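Local atomic coordinates of exopolygalacturonase (Yersinia enterocolitica, PDB entry 2UVF), a protein that hydrolyses the polygalacturonic acid backbone of pectin as a family 28 exopolygalacturonase, probably releasing digalacturonic acid from chain ends in the periplasm. Residues A[403-411]-A[437-448]. Numbering follows the deposited sequence.
Sequences DCINFAAGT and AIVTGSHTGAWI. With ADA (alpha-D-galactopyranuronic acid), chain C; ADA (alpha-D-galactopyranuronic acid), chain B.
Ile405 and Val439 join two neighbouring parallel strands, 405-408 and 438-441. Val439 N donates to Ile405 O at 3.0 Å, and Val439 O accepts from Phe407 N at 2.8 Å. The side chains of Ile405, Phe407, Ile438 and Thr440 share the inner face. Here packing is close and buried. Ile405 and Ile438 lie side by side and touch through CD1. CG2 of Ile438 meets the edge of the Phe407 ring, near its plane, while CG2 of Ile448 packs on Phe407 CB. Met421, Ala424 and Leu426 of strand 421-427 cover Phe407 further.

The other face carries Asn406 and Val439 and meets sugar. The Asn406 CG is anti to the backbone N (chi1 -178°), which brings OD1 to the chain C galacturonate. Asn406 OD1 accepts from O3 of the chain C sugar at 2.7 Å. Asn406 ND2 makes a weak hydrogen bond to Asp403 OD2. Val439 CG1 fills in against both groups, 3.4 Å from Asp403 OD2.

At Gly441 the preceding peptide bond is cis, and the chain bends. Gly441 CA lies 3.0 Å from Phe407 O, where a side chain would clash. Backbone pairing resumes after the bend. Ala409 N donates to His443 O at 2.7 Å, and Ala446 N to Ala409 O at 2.6 Å.

The contact is more open toward solvent, where Ser442 and His443 are partly exposed. Ser442 barely touches segment 403-411. Thr411 CG2 is modelled over one face of the His443 ring, too close for the CH-pi contact to be certain. C1 of the chain C sugar lies over the opposite face. His443 ND1 is hydrogen-bonded to Tyr233 OH. Two adjacent coils thus pair on a buried, largely apolar interior and present a sugar-binding wall, as in the substrate cleft of the right-handed parallel beta-helix of family 28 glycoside hydrolases.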
loop_
_atom_site.group_PDB
_atom_site.type_symbol
_atom_site.label_atom_id
_atom_site.label_comp_id
_atom_site.label_asym_id
_atom_site.label_seq_id
_atom_site.Cartn_x
_atom_site.Cartn_y
_atom_site.Cartn_z
ATOM N N ASP A 403 3.458 2.235 8.065
ATOM C CA ASP A 403 2.783 1.057 7.507
ATOM C C ASP A 403 3.091 1.051 6.020
ATOM O O ASP A 403 3.219 2.114 5.426
ATOM C CB ASP A 403 1.258 1.121 7.691
ATOM C CG ASP A 403 0.825 1.106 9.157
ATOM O OD1 ASP A 403 1.576 0.545 10.006
ATOM O OD2 ASP A 403 -0.288 1.622 9.459
ATOM N N CYS A 404 3.216 -0.133 5.427
ATOM C CA CYS A 404 3.440 -0.237 3.997
ATOM C C CYS A 404 2.161 0.044 3.224
ATOM O O CYS A 404 2.130 0.952 2.409
ATOM C CB CYS A 404 4.038 -1.605 3.633
ATOM S SG CYS A 404 5.600 -2.013 4.497
ATOM N N ILE A 405 1.132 -0.771 3.435
ATOM C CA ILE A 405 -0.186 -0.509 2.882
ATOM C C ILE A 405 -1.147 -0.403 4.061
ATOM O O ILE A 405 -1.235 -1.308 4.900
ATOM C CB ILE A 405 -0.660 -1.578 1.846
ATOM C CG1 ILE A 405 0.333 -1.686 0.686
ATOM C CG2 ILE A 405 -2.087 -1.265 1.324
ATOM C CD1 ILE A 405 0.183 -2.976 -0.115
ATOM N N ASN A 406 -1.818 0.744 4.145
ATOM C CA ASN A 406 -2.756 0.988 5.219
ATOM C C ASN A 406 -4.163 1.158 4.666
ATOM O O ASN A 406 -4.346 1.766 3.614
ATOM C CB ASN A 406 -2.350 2.252 5.980
ATOM C CG ASN A 406 -3.258 2.529 7.152
ATOM O OD1 ASN A 406 -4.238 3.260 7.038
ATOM N ND2 ASN A 406 -2.952 1.927 8.276
ATOM N N PHE A 407 -5.149 0.621 5.375
ATOM C CA PHE A 407 -6.569 0.839 5.012
ATOM C C PHE A 407 -7.285 1.572 6.113
ATOM O O PHE A 407 -7.192 1.198 7.268
ATOM C CB PHE A 407 -7.282 -0.473 4.704
ATOM C CG PHE A 407 -6.679 -1.215 3.561
ATOM C CD1 PHE A 407 -6.984 -0.860 2.255
ATOM C CD2 PHE A 407 -5.787 -2.269 3.793
ATOM C CE1 PHE A 407 -6.416 -1.550 1.197
ATOM C CE2 PHE A 407 -5.220 -2.958 2.739
ATOM C CZ PHE A 407 -5.523 -2.591 1.434
ATOM N N ALA A 408 -7.977 2.636 5.745
ATOM C CA ALA A 408 -8.680 3.472 6.711
ATOM C C ALA A 408 -10.151 3.622 6.295
ATOM O O ALA A 408 -10.455 3.697 5.106
ATOM C CB ALA A 408 -8.027 4.831 6.786
ATOM N N ALA A 409 -11.046 3.701 7.279
ATOM C CA ALA A 409 -12.472 3.872 6.986
ATOM C C ALA A 409 -13.211 4.893 7.881
ATOM O O ALA A 409 -14.443 4.896 7.953
ATOM C CB ALA A 409 -13.162 2.537 6.983
ATOM N N GLY A 410 -12.455 5.783 8.519
ATOM C CA GLY A 410 -13.035 6.835 9.342
ATOM C C GLY A 410 -13.046 6.434 10.803
ATOM O O GLY A 410 -12.584 5.351 11.167
ATOM N N THR A 411 -13.559 7.312 11.660
ATOM C CA THR A 411 -13.504 7.070 13.097
ATOM C C THR A 411 -14.760 7.565 13.822
ATOM O O THR A 411 -15.187 8.717 13.647
ATOM C CB THR A 411 -12.211 7.679 13.759
ATOM O OG1 THR A 411 -12.239 9.110 13.709
ATOM C CG2 THR A 411 -10.974 7.221 13.042
ATOM N N ALA A 437 3.006 -4.974 6.662
ATOM C CA ALA A 437 2.773 -5.138 5.229
ATOM C C ALA A 437 1.344 -4.745 4.889
ATOM O O ALA A 437 1.112 -3.885 4.033
ATOM C CB ALA A 437 3.042 -6.574 4.798
ATOM N N ILE A 438 0.399 -5.403 5.564
ATOM C CA ILE A 438 -1.024 -5.189 5.335
ATOM C C ILE A 438 -1.643 -4.758 6.650
ATOM O O ILE A 438 -1.643 -5.517 7.614
ATOM C CB ILE A 438 -1.711 -6.462 4.756
ATOM C CG1 ILE A 438 -0.958 -6.967 3.503
ATOM C CG2 ILE A 438 -3.236 -6.242 4.523
ATOM C CD1 ILE A 438 -0.980 -6.010 2.312
ATOM N N VAL A 439 -2.126 -3.516 6.679
ATOM C CA VAL A 439 -2.617 -2.899 7.898
ATOM C C VAL A 439 -4.059 -2.437 7.733
ATOM O O VAL A 439 -4.342 -1.613 6.870
ATOM C CB VAL A 439 -1.732 -1.707 8.337
ATOM C CG1 VAL A 439 -2.199 -1.184 9.710
ATOM C CG2 VAL A 439 -0.277 -2.135 8.379
ATOM N N THR A 440 -4.958 -2.997 8.549
ATOM C CA THR A 440 -6.372 -2.595 8.610
ATOM C C THR A 440 -6.764 -2.144 10.039
ATOM O O THR A 440 -6.895 -2.983 10.904
ATOM C CB THR A 440 -7.326 -3.797 8.267
ATOM O OG1 THR A 440 -7.280 -4.750 9.329
ATOM C CG2 THR A 440 -6.958 -4.517 6.987
ATOM N N GLY A 441 -6.877 -0.863 10.372
ATOM C CA GLY A 441 -6.069 0.235 9.888
ATOM C C GLY A 441 -5.938 1.113 11.121
ATOM O O GLY A 441 -5.103 1.993 11.169
ATOM N N SER A 442 -6.766 0.796 12.124
ATOM C CA SER A 442 -7.090 1.596 13.351
ATOM C C SER A 442 -8.296 2.499 13.122
ATOM O O SER A 442 -9.244 2.455 13.897
ATOM C CB SER A 442 -5.925 2.371 13.961
ATOM O OG SER A 442 -6.401 3.525 14.646
ATOM N N HIS A 443 -8.254 3.288 12.051
ATOM C CA HIS A 443 -9.450 3.983 11.537
ATOM C C HIS A 443 -10.364 2.962 10.843
ATOM O O HIS A 443 -10.249 2.748 9.643
ATOM C CB HIS A 443 -9.073 5.122 10.561
ATOM C CG HIS A 443 -8.364 6.283 11.201
ATOM N ND1 HIS A 443 -8.047 7.432 10.486
ATOM C CD2 HIS A 443 -7.935 6.489 12.486
ATOM C CE1 HIS A 443 -7.443 8.287 11.298
ATOM N NE2 HIS A 443 -7.363 7.741 12.518
ATOM N N THR A 444 -11.250 2.321 11.606
ATOM C CA THR A 444 -12.125 1.260 11.060
ATOM C C THR A 444 -13.625 1.618 10.987
ATOM O O THR A 444 -14.470 0.751 10.694
ATOM C CB THR A 444 -11.945 -0.071 11.815
ATOM O OG1 THR A 444 -12.158 0.146 13.210
ATOM C CG2 THR A 444 -10.541 -0.634 11.604
ATOM N N GLY A 445 -13.928 2.898 11.220
ATOM C CA GLY A 445 -15.289 3.459 11.236
ATOM C C GLY A 445 -16.347 2.959 10.265
ATOM O O GLY A 445 -17.321 2.345 10.681
ATOM N N ALA A 446 -16.192 3.242 8.978
ATOM C CA ALA A 446 -17.194 2.822 7.986
ATOM C C ALA A 446 -17.060 1.357 7.532
ATOM O O ALA A 446 -17.787 0.913 6.636
ATOM C CB ALA A 446 -17.198 3.765 6.771
ATOM N N TRP A 447 -16.157 0.611 8.169
ATOM C CA TRP A 447 -15.821 -0.776 7.796
ATOM C C TRP A 447 -14.697 -0.872 6.757
ATOM O O TRP A 447 -14.682 -0.152 5.764
ATOM C CB TRP A 447 -17.057 -1.593 7.349
ATOM C CG TRP A 447 -17.953 -2.011 8.502
ATOM C CD1 TRP A 447 -19.144 -1.440 8.865
ATOM C CD2 TRP A 447 -17.718 -3.076 9.447
ATOM N NE1 TRP A 447 -19.664 -2.081 9.969
ATOM C CE2 TRP A 447 -18.813 -3.087 10.346
ATOM C CE3 TRP A 447 -16.692 -4.013 9.620
ATOM C CZ2 TRP A 447 -18.911 -4.003 11.403
ATOM C CZ3 TRP A 447 -16.790 -4.928 10.668
ATOM C CH2 TRP A 447 -17.893 -4.915 11.546
ATOM N N ILE A 448 -13.749 -1.760 7.029
ATOM C CA ILE A 448 -12.744 -2.172 6.051
ATOM C C ILE A 448 -13.064 -3.606 5.653
ATOM O O ILE A 448 -13.236 -4.472 6.513
ATOM C CB ILE A 448 -11.289 -2.064 6.619
ATOM C CG1 ILE A 448 -10.951 -0.598 6.938
ATOM C CG2 ILE A 448 -10.271 -2.686 5.632
ATOM C CD1 ILE A 448 -9.955 -0.398 8.053
HETATM C C1 ADA C . -4.121 6.787 10.834
HETATM C C2 ADA C . -4.677 6.046 9.601
HETATM C C3 ADA C . -3.950 6.599 8.359
HETATM C C4 ADA C . -4.183 8.137 8.239
HETATM C C5 ADA C . -3.686 8.839 9.523
HETATM C C6 ADA C . -3.850 10.379 9.635
HETATM O O2 ADA C . -4.520 4.620 9.730
HETATM O O3 ADA C . -4.356 5.905 7.182
HETATM O O4 ADA C . -5.562 8.442 8.006
HETATM O O5 ADA C . -4.284 8.238 10.712
HETATM O O6B ADA C . -4.347 10.808 10.700
HETATM O O6A ADA C . -3.472 11.106 8.683
HETATM C C1 ADA B . 0.401 5.229 11.737
HETATM C C2 ADA B . -0.015 6.359 10.772
HETATM C C3 ADA B . -0.639 7.476 11.638
HETATM C C4 ADA B . -2.013 6.945 12.080
HETATM C C5 ADA B . -1.738 5.717 12.966
HETATM C C6 ADA B . -3.057 5.048 13.417
HETATM O O1 ADA B . 1.291 5.674 12.803
HETATM O O2 ADA B . 1.047 6.814 9.965
HETATM O O3 ADA B . -0.689 8.764 10.975
HETATM O O4 ADA B . -2.710 6.471 10.901
HETATM O O5 ADA B . -0.851 4.721 12.293
HETATM O O6B ADA B . -3.592 4.217 12.639
HETATM O O6A ADA B . -3.522 5.365 14.541
#